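Local coordinates for protein chlorella virus DNA ligase-adenylate (Chlorella virus, PDB 1FVI) that joins nicked DNA strands through a covalent lysyl-adenylate intermediate, probably at the expense of ATP and with the help of a divalent metal cation, at residues 124-129 with 133-138; 94-99 with 116-121; 233-238 with 268-273; 187-192 with 285-290. The protein carries 1 engineered substitution. All coordinates share one frame; numbering follows the deposited sequence.

Interaction 1 (124-129 with 133-138); sequences HILEHA and IIPLIP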
# COMPACT_ATOMS: atom_id res chain seq x y z
N HIS A 124 4.61 5.56 22.06
CA HIS A 124 3.45 4.80 22.49
C HIS A 124 2.30 4.81 21.51
O HIS A 124 1.41 3.95 21.59
CB HIS A 124 2.96 5.34 23.84
CG HIS A 124 2.78 6.82 23.85
ND1 HIS A 124 3.84 7.70 23.81
CD2 HIS A 124 1.66 7.58 23.86
CE1 HIS A 124 3.38 8.94 23.80
NE2 HIS A 124 2.06 8.90 23.83
N ILE A 125 2.31 5.77 20.59
CA ILE A 125 1.24 5.89 19.60
C ILE A 125 1.24 4.72 18.62
O ILE A 125 0.21 4.34 18.07
CB ILE A 125 1.33 7.24 18.87
CG1 ILE A 125 1.41 8.38 19.90
CG2 ILE A 125 0.12 7.44 17.99
CD1 ILE A 125 0.19 8.54 20.79
N LEU A 126 2.40 4.10 18.46
CA LEU A 126 2.53 2.96 17.58
C LEU A 126 2.08 1.71 18.32
O LEU A 126 1.85 0.67 17.72
CB LEU A 126 3.99 2.83 17.13
CG LEU A 126 4.68 4.03 16.45
CD1 LEU A 126 6.11 3.66 16.09
CD2 LEU A 126 3.93 4.51 15.22
N GLU A 127 1.87 1.85 19.63
CA GLU A 127 1.48 0.73 20.49
C GLU A 127 -0.01 0.62 20.83
O GLU A 127 -0.36 -0.14 21.71
CB GLU A 127 2.23 0.81 21.83
CG GLU A 127 3.74 0.94 21.76
CD GLU A 127 4.34 1.33 23.10
OE1 GLU A 127 5.58 1.40 23.22
OE2 GLU A 127 3.56 1.58 24.05
N HIS A 128 -0.88 1.38 20.17
CA HIS A 128 -2.30 1.28 20.49
C HIS A 128 -2.86 -0.12 20.28
O HIS A 128 -2.40 -0.88 19.41
CB HIS A 128 -3.12 2.32 19.74
CG HIS A 128 -4.52 2.43 20.24
ND1 HIS A 128 -4.94 3.46 21.06
CD2 HIS A 128 -5.61 1.66 20.02
CE1 HIS A 128 -6.23 3.32 21.33
NE2 HIS A 128 -6.66 2.23 20.70
N ALA A 129 -3.85 -0.48 21.09
CA ALA A 129 -4.45 -1.80 21.03
C ALA A 129 -5.30 -2.03 19.77
O ALA A 129 -4.99 -2.92 18.96
CB ALA A 129 -5.27 -2.06 22.29
N ILE A 133 -1.11 2.45 14.10
CA ILE A 133 -0.57 3.62 13.41
C ILE A 133 0.67 3.17 12.66
O ILE A 133 1.65 2.73 13.26
CB ILE A 133 -0.18 4.77 14.39
CG1 ILE A 133 -1.40 5.22 15.19
CG2 ILE A 133 0.42 5.96 13.62
CD1 ILE A 133 -2.50 5.75 14.37
N ILE A 134 0.60 3.27 11.33
CA ILE A 134 1.71 2.87 10.49
C ILE A 134 2.34 4.03 9.75
O ILE A 134 1.75 4.58 8.82
CB ILE A 134 1.28 1.80 9.46
CG1 ILE A 134 0.72 0.56 10.19
CG2 ILE A 134 2.47 1.40 8.60
CD1 ILE A 134 0.13 -0.47 9.27
N PRO A 135 3.54 4.47 10.18
CA PRO A 135 4.24 5.58 9.54
C PRO A 135 4.71 5.15 8.14
O PRO A 135 5.44 4.17 8.00
CB PRO A 135 5.44 5.82 10.47
CG PRO A 135 5.00 5.26 11.79
CD PRO A 135 4.27 4.01 11.38
N LEU A 136 4.25 5.86 7.12
CA LEU A 136 4.66 5.56 5.76
C LEU A 136 5.85 6.44 5.41
O LEU A 136 5.69 7.53 4.88
CB LEU A 136 3.53 5.84 4.77
CG LEU A 136 2.60 4.72 4.28
CD1 LEU A 136 2.08 5.13 2.91
CD2 LEU A 136 3.33 3.38 4.18
N ILE A 137 7.04 5.99 5.79
CA ILE A 137 8.27 6.71 5.49
C ILE A 137 8.68 6.28 4.05
O ILE A 137 8.73 5.08 3.74
CB ILE A 137 9.32 6.36 6.54
CG1 ILE A 137 8.82 6.90 7.89
CG2 ILE A 137 10.69 6.92 6.14
CD1 ILE A 137 9.53 6.36 9.10
N PRO A 138 8.91 7.25 3.15
CA PRO A 138 9.27 6.91 1.77
C PRO A 138 10.62 6.25 1.53
O PRO A 138 11.54 6.35 2.34
CB PRO A 138 9.17 8.25 1.05
CG PRO A 138 9.63 9.22 2.12
CD PRO A 138 8.90 8.71 3.35
O HOH W 1 -0.85 2.13 17.05
O HOH W 2 1.58 0.68 15.25

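Interaction 2 (94-99 with 116-121); sequences YYWFDY and KNYITV. With AMP (adenosine monophosphate), chain C.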
# COMPACT_ATOMS: atom_id res chain seq x y z
N TYR A 94 -4.01 2.79 10.29
CA TYR A 94 -3.96 4.12 9.70
C TYR A 94 -2.55 4.32 9.19
O TYR A 94 -1.60 4.38 9.98
CB TYR A 94 -4.34 5.20 10.70
CG TYR A 94 -4.28 6.59 10.10
CD1 TYR A 94 -5.33 7.09 9.34
CD2 TYR A 94 -3.16 7.40 10.31
CE1 TYR A 94 -5.28 8.39 8.80
CE2 TYR A 94 -3.10 8.70 9.77
CZ TYR A 94 -4.16 9.18 9.03
OH TYR A 94 -4.12 10.46 8.56
N TYR A 95 -2.41 4.33 7.86
CA TYR A 95 -1.12 4.55 7.23
C TYR A 95 -0.95 6.07 7.16
O TYR A 95 -1.66 6.75 6.41
CB TYR A 95 -1.11 3.95 5.82
CG TYR A 95 -1.19 2.43 5.77
CD1 TYR A 95 -2.42 1.78 5.68
CD2 TYR A 95 -0.02 1.65 5.77
CE1 TYR A 95 -2.50 0.38 5.58
CE2 TYR A 95 -0.09 0.26 5.67
CZ TYR A 95 -1.33 -0.37 5.58
OH TYR A 95 -1.42 -1.73 5.46
N TRP A 96 -0.05 6.58 8.00
CA TRP A 96 0.21 8.02 8.11
C TRP A 96 1.32 8.39 7.16
O TRP A 96 2.48 8.10 7.43
CB TRP A 96 0.61 8.31 9.56
CG TRP A 96 0.78 9.76 9.95
CD1 TRP A 96 0.40 10.86 9.24
CD2 TRP A 96 1.45 10.25 11.13
NE1 TRP A 96 0.79 12.01 9.91
CE2 TRP A 96 1.44 11.66 11.06
CE3 TRP A 96 2.06 9.63 12.23
CZ2 TRP A 96 2.02 12.47 12.05
CZ3 TRP A 96 2.64 10.43 13.22
CH2 TRP A 96 2.61 11.84 13.12
N PHE A 97 0.97 9.03 6.05
CA PHE A 97 1.98 9.39 5.07
C PHE A 97 2.41 10.86 4.95
O PHE A 97 3.39 11.16 4.25
CB PHE A 97 1.64 8.80 3.69
CG PHE A 97 0.27 9.17 3.18
CD1 PHE A 97 -0.05 10.51 2.90
CD2 PHE A 97 -0.65 8.18 2.86
CE1 PHE A 97 -1.27 10.85 2.30
CE2 PHE A 97 -1.87 8.50 2.25
CZ PHE A 97 -2.19 9.84 1.97
N ASP A 98 1.69 11.77 5.61
CA ASP A 98 2.05 13.18 5.58
C ASP A 98 1.66 13.90 6.86
O ASP A 98 0.82 13.43 7.62
CB ASP A 98 1.46 13.88 4.34
CG ASP A 98 2.38 14.97 3.80
OD1 ASP A 98 3.37 15.34 4.46
OD2 ASP A 98 2.10 15.47 2.68
N TYR A 99 2.29 15.05 7.07
CA TYR A 99 2.11 15.87 8.26
C TYR A 99 2.41 17.32 7.92
O TYR A 99 3.58 17.67 7.73
CB TYR A 99 3.13 15.42 9.32
CG TYR A 99 3.02 16.09 10.67
CD1 TYR A 99 1.81 16.64 11.10
CD2 TYR A 99 4.10 16.08 11.55
CE1 TYR A 99 1.67 17.16 12.38
CE2 TYR A 99 3.97 16.60 12.84
CZ TYR A 99 2.75 17.13 13.25
OH TYR A 99 2.61 17.61 14.53
N LYS A 116 8.38 11.82 11.74
CA LYS A 116 9.33 10.92 12.39
C LYS A 116 9.66 11.38 13.80
O LYS A 116 9.61 10.57 14.75
CB LYS A 116 10.61 10.79 11.56
CG LYS A 116 10.45 9.97 10.30
CD LYS A 116 11.75 9.88 9.54
CE LYS A 116 12.80 9.11 10.33
NZ LYS A 116 14.11 9.05 9.64
N ASN A 117 9.96 12.67 13.93
CA ASN A 117 10.30 13.26 15.22
C ASN A 117 9.14 13.24 16.19
O ASN A 117 9.32 12.95 17.38
CB ASN A 117 10.85 14.67 15.06
CG ASN A 117 12.28 14.69 14.56
OD1 ASN A 117 12.57 15.22 13.49
ND2 ASN A 117 13.18 14.09 15.34
N TYR A 118 7.93 13.49 15.69
CA TYR A 118 6.76 13.48 16.55
C TYR A 118 6.66 12.09 17.18
O TYR A 118 6.45 11.97 18.38
CB TYR A 118 5.49 13.82 15.76
CG TYR A 118 4.26 13.88 16.61
CD1 TYR A 118 3.85 15.08 17.19
CD2 TYR A 118 3.52 12.73 16.88
CE1 TYR A 118 2.73 15.14 18.01
CE2 TYR A 118 2.40 12.77 17.70
CZ TYR A 118 2.01 13.98 18.26
OH TYR A 118 0.90 14.02 19.06
N ILE A 119 6.87 11.06 16.36
CA ILE A 119 6.81 9.66 16.81
C ILE A 119 7.89 9.34 17.85
O ILE A 119 7.68 8.53 18.75
CB ILE A 119 6.90 8.68 15.61
CG1 ILE A 119 5.64 8.83 14.75
CG2 ILE A 119 7.05 7.21 16.08
CD1 ILE A 119 5.77 8.27 13.35
N THR A 120 9.04 9.99 17.71
CA THR A 120 10.15 9.83 18.63
C THR A 120 9.76 10.37 20.00
O THR A 120 10.18 9.85 21.03
CB THR A 120 11.39 10.59 18.11
OG1 THR A 120 12.08 9.78 17.15
CG2 THR A 120 12.32 10.97 19.22
N VAL A 121 8.97 11.44 20.01
CA VAL A 121 8.51 12.09 21.24
C VAL A 121 7.33 11.31 21.83
O VAL A 121 7.14 11.29 23.05
CB VAL A 121 8.00 13.56 20.96
CG1 VAL A 121 7.44 14.19 22.23
CG2 VAL A 121 9.10 14.43 20.40
P AMP C . -5.60 4.91 -7.30
O1P AMP C . -5.84 5.42 -8.65
O3P AMP C . -7.07 4.46 -6.93
O5' AMP C . -5.38 6.06 -6.35
C5' AMP C . -5.28 5.80 -4.86
C4' AMP C . -5.75 6.96 -4.02
O4' AMP C . -5.22 6.75 -2.71
C3' AMP C . -5.22 8.33 -4.50
O3' AMP C . -6.17 9.40 -4.38
C2' AMP C . -4.09 8.64 -3.58
O2' AMP C . -3.98 10.05 -3.39
C1' AMP C . -4.39 7.82 -2.32
N9 AMP C . -3.17 7.26 -1.76
C8 AMP C . -3.00 5.94 -1.43
N7 AMP C . -1.80 5.73 -0.96
C5 AMP C . -1.14 6.95 -0.97
C6 AMP C . 0.16 7.34 -0.59
N6 AMP C . 1.07 6.48 -0.09
N1 AMP C . 0.45 8.64 -0.75
C2 AMP C . -0.44 9.48 -1.24
N3 AMP C . -1.69 9.24 -1.64
C4 AMP C . -2.02 7.93 -1.49

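Interaction 3 (233-238 with 268-273); sequences GSIEVD and KMVKFK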
# COMPACT_ATOMS: atom_id res chain seq x y z
N GLY A 233 6.12 -22.86 -1.65
CA GLY A 233 7.17 -21.88 -1.82
C GLY A 233 6.92 -21.14 -3.12
O GLY A 233 7.03 -19.92 -3.18
N SER A 234 6.57 -21.89 -4.16
CA SER A 234 6.27 -21.29 -5.46
C SER A 234 5.33 -22.19 -6.24
O SER A 234 5.21 -23.39 -5.96
CB SER A 234 7.55 -21.07 -6.28
OG SER A 234 8.05 -22.28 -6.83
N ILE A 235 4.60 -21.57 -7.16
CA ILE A 235 3.70 -22.29 -8.03
C ILE A 235 4.21 -22.08 -9.46
O ILE A 235 4.72 -21.01 -9.79
CB ILE A 235 2.24 -21.83 -7.91
CG1 ILE A 235 2.12 -20.32 -8.22
CG2 ILE A 235 1.70 -22.18 -6.55
CD1 ILE A 235 0.66 -19.86 -8.39
N GLU A 236 4.18 -23.15 -10.25
CA GLU A 236 4.63 -23.11 -11.63
C GLU A 236 3.37 -22.99 -12.46
O GLU A 236 2.40 -23.72 -12.24
CB GLU A 236 5.44 -24.35 -11.98
CG GLU A 236 6.79 -24.43 -11.26
CD GLU A 236 6.67 -24.41 -9.73
OE1 GLU A 236 5.85 -25.20 -9.19
OE2 GLU A 236 7.39 -23.62 -9.07
N VAL A 237 3.38 -22.03 -13.39
CA VAL A 237 2.21 -21.75 -14.21
C VAL A 237 2.44 -21.78 -15.70
O VAL A 237 3.56 -21.55 -16.16
CB VAL A 237 1.59 -20.39 -13.80
CG1 VAL A 237 1.14 -20.45 -12.34
CG2 VAL A 237 2.61 -19.27 -14.00
N ASP A 238 1.37 -22.03 -16.46
CA ASP A 238 1.46 -22.11 -17.92
C ASP A 238 1.52 -20.77 -18.62
O ASP A 238 2.50 -20.48 -19.29
CB ASP A 238 0.34 -22.97 -18.52
CG ASP A 238 0.49 -23.16 -20.05
OD1 ASP A 238 1.16 -24.12 -20.50
OD2 ASP A 238 -0.09 -22.37 -20.82
N LYS A 268 -6.19 -24.70 -11.80
CA LYS A 268 -6.88 -23.45 -11.49
C LYS A 268 -6.18 -22.28 -12.17
O LYS A 268 -4.96 -22.31 -12.41
CB LYS A 268 -6.94 -23.20 -9.98
CG LYS A 268 -7.93 -24.07 -9.25
CD LYS A 268 -9.35 -23.89 -9.78
CE LYS A 268 -10.33 -24.86 -9.12
NZ LYS A 268 -9.95 -26.30 -9.29
N MET A 269 -6.96 -21.27 -12.53
CA MET A 269 -6.43 -20.08 -13.18
C MET A 269 -6.10 -19.04 -12.10
O MET A 269 -6.93 -18.73 -11.26
CB MET A 269 -7.50 -19.50 -14.11
CG MET A 269 -6.98 -18.59 -15.20
SD MET A 269 -6.26 -19.55 -16.56
CE MET A 269 -7.51 -19.33 -17.84
N VAL A 270 -4.88 -18.51 -12.10
CA VAL A 270 -4.51 -17.49 -11.12
C VAL A 270 -4.28 -16.13 -11.80
O VAL A 270 -3.86 -16.06 -12.96
CB VAL A 270 -3.23 -17.87 -10.30
CG1 VAL A 270 -3.46 -19.15 -9.53
CG2 VAL A 270 -2.01 -18.00 -11.20
N LYS A 271 -4.66 -15.05 -11.10
CA LYS A 271 -4.44 -13.68 -11.59
C LYS A 271 -3.07 -13.24 -11.06
O LYS A 271 -2.76 -13.46 -9.89
CB LYS A 271 -5.52 -12.73 -11.05
CG LYS A 271 -6.96 -13.20 -11.25
CD LYS A 271 -7.98 -12.08 -11.00
CE LYS A 271 -7.95 -11.55 -9.57
NZ LYS A 271 -8.44 -12.54 -8.58
N PHE A 272 -2.24 -12.65 -11.92
CA PHE A 272 -0.92 -12.17 -11.50
C PHE A 272 -0.57 -10.91 -12.26
O PHE A 272 -1.28 -10.52 -13.18
CB PHE A 272 0.18 -13.24 -11.69
CG PHE A 272 0.54 -13.54 -13.14
CD1 PHE A 272 1.77 -13.13 -13.65
CD2 PHE A 272 -0.34 -14.24 -13.97
CE1 PHE A 272 2.13 -13.41 -14.98
CE2 PHE A 272 0.01 -14.52 -15.30
CZ PHE A 272 1.25 -14.10 -15.80
N LYS A 273 0.50 -10.25 -11.83
CA LYS A 273 0.98 -9.05 -12.49
C LYS A 273 2.45 -9.27 -12.78
O LYS A 273 3.09 -10.11 -12.15
CB LYS A 273 0.81 -7.80 -11.59
CG LYS A 273 -0.61 -7.22 -11.56
CD LYS A 273 -0.76 -6.15 -10.48
CE LYS A 273 -2.20 -5.64 -10.38
NZ LYS A 273 -2.63 -4.83 -11.57

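Interaction 4 (187-192 with 285-290); sequences KQFKDA and FPVFIG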
# COMPACT_ATOMS: atom_id res chain seq x y z
N LYS A 187 1.09 2.58 -11.85
CA LYS A 187 0.64 1.20 -11.94
C LYS A 187 1.18 0.75 -13.30
O LYS A 187 0.51 0.82 -14.32
CB LYS A 187 -0.89 1.12 -11.84
CG LYS A 187 -1.42 1.46 -10.43
CD LYS A 187 -2.91 1.71 -10.41
CE LYS A 187 -3.71 0.46 -10.69
NZ LYS A 187 -5.18 0.73 -10.71
N GLN A 188 2.47 0.41 -13.31
CA GLN A 188 3.14 0.01 -14.52
C GLN A 188 3.06 -1.48 -14.83
O GLN A 188 3.31 -1.88 -15.97
CB GLN A 188 4.60 0.46 -14.48
CG GLN A 188 4.79 1.98 -14.50
CD GLN A 188 4.53 2.61 -15.87
OE1 GLN A 188 5.16 2.25 -16.86
NE2 GLN A 188 3.63 3.57 -15.91
N PHE A 189 2.70 -2.31 -13.84
CA PHE A 189 2.59 -3.75 -14.07
C PHE A 189 1.29 -4.09 -14.78
O PHE A 189 0.28 -3.41 -14.59
CB PHE A 189 2.73 -4.56 -12.78
CG PHE A 189 4.15 -4.77 -12.33
CD1 PHE A 189 5.10 -3.77 -12.51
CD2 PHE A 189 4.52 -5.93 -11.67
CE1 PHE A 189 6.39 -3.92 -12.03
CE2 PHE A 189 5.83 -6.09 -11.17
CZ PHE A 189 6.76 -5.09 -11.35
N LYS A 190 1.34 -5.15 -15.58
CA LYS A 190 0.23 -5.63 -16.40
C LYS A 190 -0.45 -6.81 -15.75
O LYS A 190 0.19 -7.60 -15.08
CB LYS A 190 0.81 -6.05 -17.75
CG LYS A 190 -0.14 -6.10 -18.93
CD LYS A 190 0.68 -6.32 -20.21
CE LYS A 190 -0.12 -6.12 -21.49
NZ LYS A 190 -1.03 -7.26 -21.78
N ASP A 191 -1.76 -6.93 -15.96
CA ASP A 191 -2.57 -8.02 -15.43
C ASP A 191 -2.64 -9.17 -16.41
O ASP A 191 -2.96 -8.98 -17.59
CB ASP A 191 -3.99 -7.56 -15.16
CG ASP A 191 -4.09 -6.69 -13.95
OD1 ASP A 191 -3.76 -7.18 -12.84
OD2 ASP A 191 -4.51 -5.53 -14.11
N ALA A 192 -2.40 -10.37 -15.92
CA ALA A 192 -2.44 -11.56 -16.75
C ALA A 192 -2.95 -12.77 -15.94
O ALA A 192 -3.08 -12.71 -14.71
CB ALA A 192 -1.06 -11.84 -17.35
N PHE A 285 9.49 -9.89 -13.15
CA PHE A 285 8.89 -9.57 -11.84
C PHE A 285 7.44 -10.06 -11.63
O PHE A 285 6.57 -9.30 -11.20
CB PHE A 285 8.91 -8.06 -11.63
CG PHE A 285 10.26 -7.42 -11.78
CD1 PHE A 285 10.42 -6.31 -12.61
CD2 PHE A 285 11.34 -7.87 -11.05
CE1 PHE A 285 11.65 -5.66 -12.71
CE2 PHE A 285 12.57 -7.23 -11.14
CZ PHE A 285 12.72 -6.12 -11.97
N PRO A 286 7.15 -11.33 -11.92
CA PRO A 286 5.76 -11.77 -11.72
C PRO A 286 5.33 -11.75 -10.25
O PRO A 286 6.12 -12.03 -9.34
CB PRO A 286 5.76 -13.19 -12.30
CG PRO A 286 7.18 -13.66 -12.03
CD PRO A 286 7.99 -12.45 -12.39
N VAL A 287 4.06 -11.45 -10.02
CA VAL A 287 3.51 -11.38 -8.66
C VAL A 287 2.13 -11.99 -8.64
O VAL A 287 1.28 -11.63 -9.46
CB VAL A 287 3.37 -9.91 -8.15
CG1 VAL A 287 3.02 -9.90 -6.65
CG2 VAL A 287 4.62 -9.11 -8.41
N PHE A 288 1.89 -12.88 -7.69
CA PHE A 288 0.59 -13.52 -7.53
C PHE A 288 -0.38 -12.49 -6.96
O PHE A 288 -0.05 -11.77 -6.02
CB PHE A 288 0.70 -14.70 -6.57
CG PHE A 288 -0.62 -15.26 -6.13
CD1 PHE A 288 -1.36 -16.07 -6.97
CD2 PHE A 288 -1.11 -15.00 -4.86
CE1 PHE A 288 -2.55 -16.63 -6.55
CE2 PHE A 288 -2.31 -15.55 -4.43
CZ PHE A 288 -3.03 -16.37 -5.28
N ILE A 289 -1.56 -12.42 -7.55
CA ILE A 289 -2.59 -11.49 -7.07
C ILE A 289 -3.70 -12.29 -6.40
O ILE A 289 -4.01 -12.08 -5.22
CB ILE A 289 -3.18 -10.65 -8.24
CG1 ILE A 289 -2.09 -9.78 -8.88
CG2 ILE A 289 -4.33 -9.79 -7.74
CD1 ILE A 289 -1.39 -8.86 -7.91
N GLY A 290 -4.26 -13.24 -7.14
CA GLY A 290 -5.33 -14.04 -6.60
C GLY A 290 -5.71 -15.21 -7.45
O GLY A 290 -5.22 -15.39 -8.56

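Interaction 1 (124-129 with 133-138)
I133 meets the 3-10 segment that includes 124-126 twice, once through its own side chain and once through ordered water. Its CG1 lies beside the backbone N (chi1 -60°), and this brings it to 3.4 Å from the carbonyl O of I125 and 3.9 Å from I125 CG2. The two isoleucines run side by side and point the same way, so the touch is made along their flanks. Solvent mediates between polar backbone atoms here: water 1 accepts from I133 N at 3.0 Å and lies 2.7 Å from I125 O, probably as donor. Water 2 sits 2.9 Å from I133 O, but a bridge through it to the carbonyl O of L126 is doubtful.

I134 points away from the turn, and P135 makes the next touch. L126 brings CD2 against the strand, 3.7 Å from P135 CG and 3.5 Å from I133 O, with the leucine branch slanting across the proline ring. One methyl therefore touches both CG and CD of the proline and the carbonyl O of I133. Farther on, L136 leaves the turn behind and belongs to the AMP pocket.

The contact closes the connection of a beta-alpha-beta unit, the loop that leads from helix 108-121 into strand 131-135. I119 of that helix packs on both L126 and P135, L58 of helix 49-58 lies on I125 and I133, and strand 92-99 runs parallel alongside, its backbone paired with I134.

Interaction 2 (94-99 with 116-121)
W96 and Y99 both turn toward Y118 of the helix although they are three residues apart on one strand, where regular alternation would put them on opposite faces. A classic beta bulge, with F97 and D98 both facing D64, accounts for the shift. W96 holds CG anti to the backbone N (chi1 -174°), which carries the six-membered end of the indole out to the helix. There CH2 comes within 4.0 Å of Y118 CD2, which lies at the indole edge near its plane. I119 runs the other way alongside the indole, its CG1 3.7 Å from W96 CZ3. Y99 crosses Y118 at about a right angle, bringing its OH to 3.9 Å from Y118 CD1, and W96 CZ2 lies over one face of the Y99 ring.

Strand and helix, neighbours in a beta-alpha-beta unit, cross at 106°, their axes 10.8 Å apart at the closest. On the other side of the strand F97 faces the nucleotide, its ring centre under AMP N1 and its CD2 3.6 Å from AMP C6.

Within the strand, W96 NE1 makes a weak bond to D98 O at 2.7 Å, and D98 OD1 accepts from Y99 N. Apart from the Y99 hydroxyl, the side chains meeting Y118 and I119 touch through carbon, implying a mainly apolar contact; the salt bridge from D98 OD2 to R111 of the same helix reinforces it.

Interaction 3 (233-238 with 268-273)
V270 presents one methyl, CG2, to two side chains of the next-but-one strand of its sheet, and the whole contact turns on that methyl. V237 comes at a slant, bringing CG1 to 4.2 Å from V270 CG2. I235, two residues earlier on the same face, arrives end-on with CD1 at 4.3 Å from the same methyl. The torsions explain the reach: I235 places CG1 between its backbone N and carbonyl carbon (chi1 58°) and then extends (chi2 169°), so its last carbon is thrown forward. V270 likewise has CG2 between its own N and carbonyl carbon, aimed across the gap. The separations are those of easy van der Waals packing, and the nearest CA atoms, V237 and V270, remain 8.5 Å apart, which is too far for backbone pairing.

The outward face of strand 232-237 is polar. There S234 OG donates to E236 OE2 at 2.7 Å, meeting that oxygen nearly along its C-O bond direction, while a classic beta bulge at G233 and S234 faces T200.

In the antiparallel sheet the two strands are separated by strand 190-201, so the meeting of their inward side chains reflects the strong curl that makes the barrel of an OB fold. I196 of the intervening strand packs on V270, F288 and I291 of strand 286-291 cover it from the following strand, and F244 of strand 244-246 lies against V237.

Interaction 4 (187-192 with 285-290)
F189 drives the far end of its ring against F285, between the segments that lead along strands 190-201 and 286-291 of the OB-fold barrel sheet. This is the tight part. F189 CE2 stands 3.3 Å from the carbonyl O of F285, and F189 CZ is 3.7 Å from F285 CB, so the ring rests on the backbone and the first side-chain carbon, with the two phenylalanine side chains crossing at about a right angle. F285 adopts a left-handed backbone conformation (phi 44°, psi 49°), in keeping with the corner the chain turns here, and its ring leads away toward Q149 and R152 of helix 144-156. That helix also receives F189, on R152 and L155, and its E151 accepts from the backbone N of both Q188 and F189.

Packing is looser toward V287, whose CG2 is 4.3 Å from F189 CE2. On the 187-192 side, K190 and D191 are exposed, D191 being bridged to K273 of the strand between. K187, which binds AMP in another structure of this protein but not in this one, is likewise exposed and lies apart from the phenylalanine pair. Within that pair, F285 CD1 comes 4.1 Å from F189 CZ.

Two clusters emerge, one by the nucleotide and one in the OB fold. Interactions 1 and 2, centres 7 Å apart, share a beta-alpha-beta unit: I134 N probably bonds Y94 O at 2.8 Å, and P135 CG packs on I119 CD1 at 3.5 Å. Each also includes a residue of the AMP pocket, L136 in the first and F97 in the second. Interactions 3 and 4, centres 11 Å apart, meet in the barrel sheet, where K273 O probably accepts from V287 N at 2.7 Å. The clusters do not touch; the nearest atoms of interactions 2 and 4 are about 14 Å apart. Within interaction 4, the F189 side chain is about 11 Å from that of K26, the covalent AMP site.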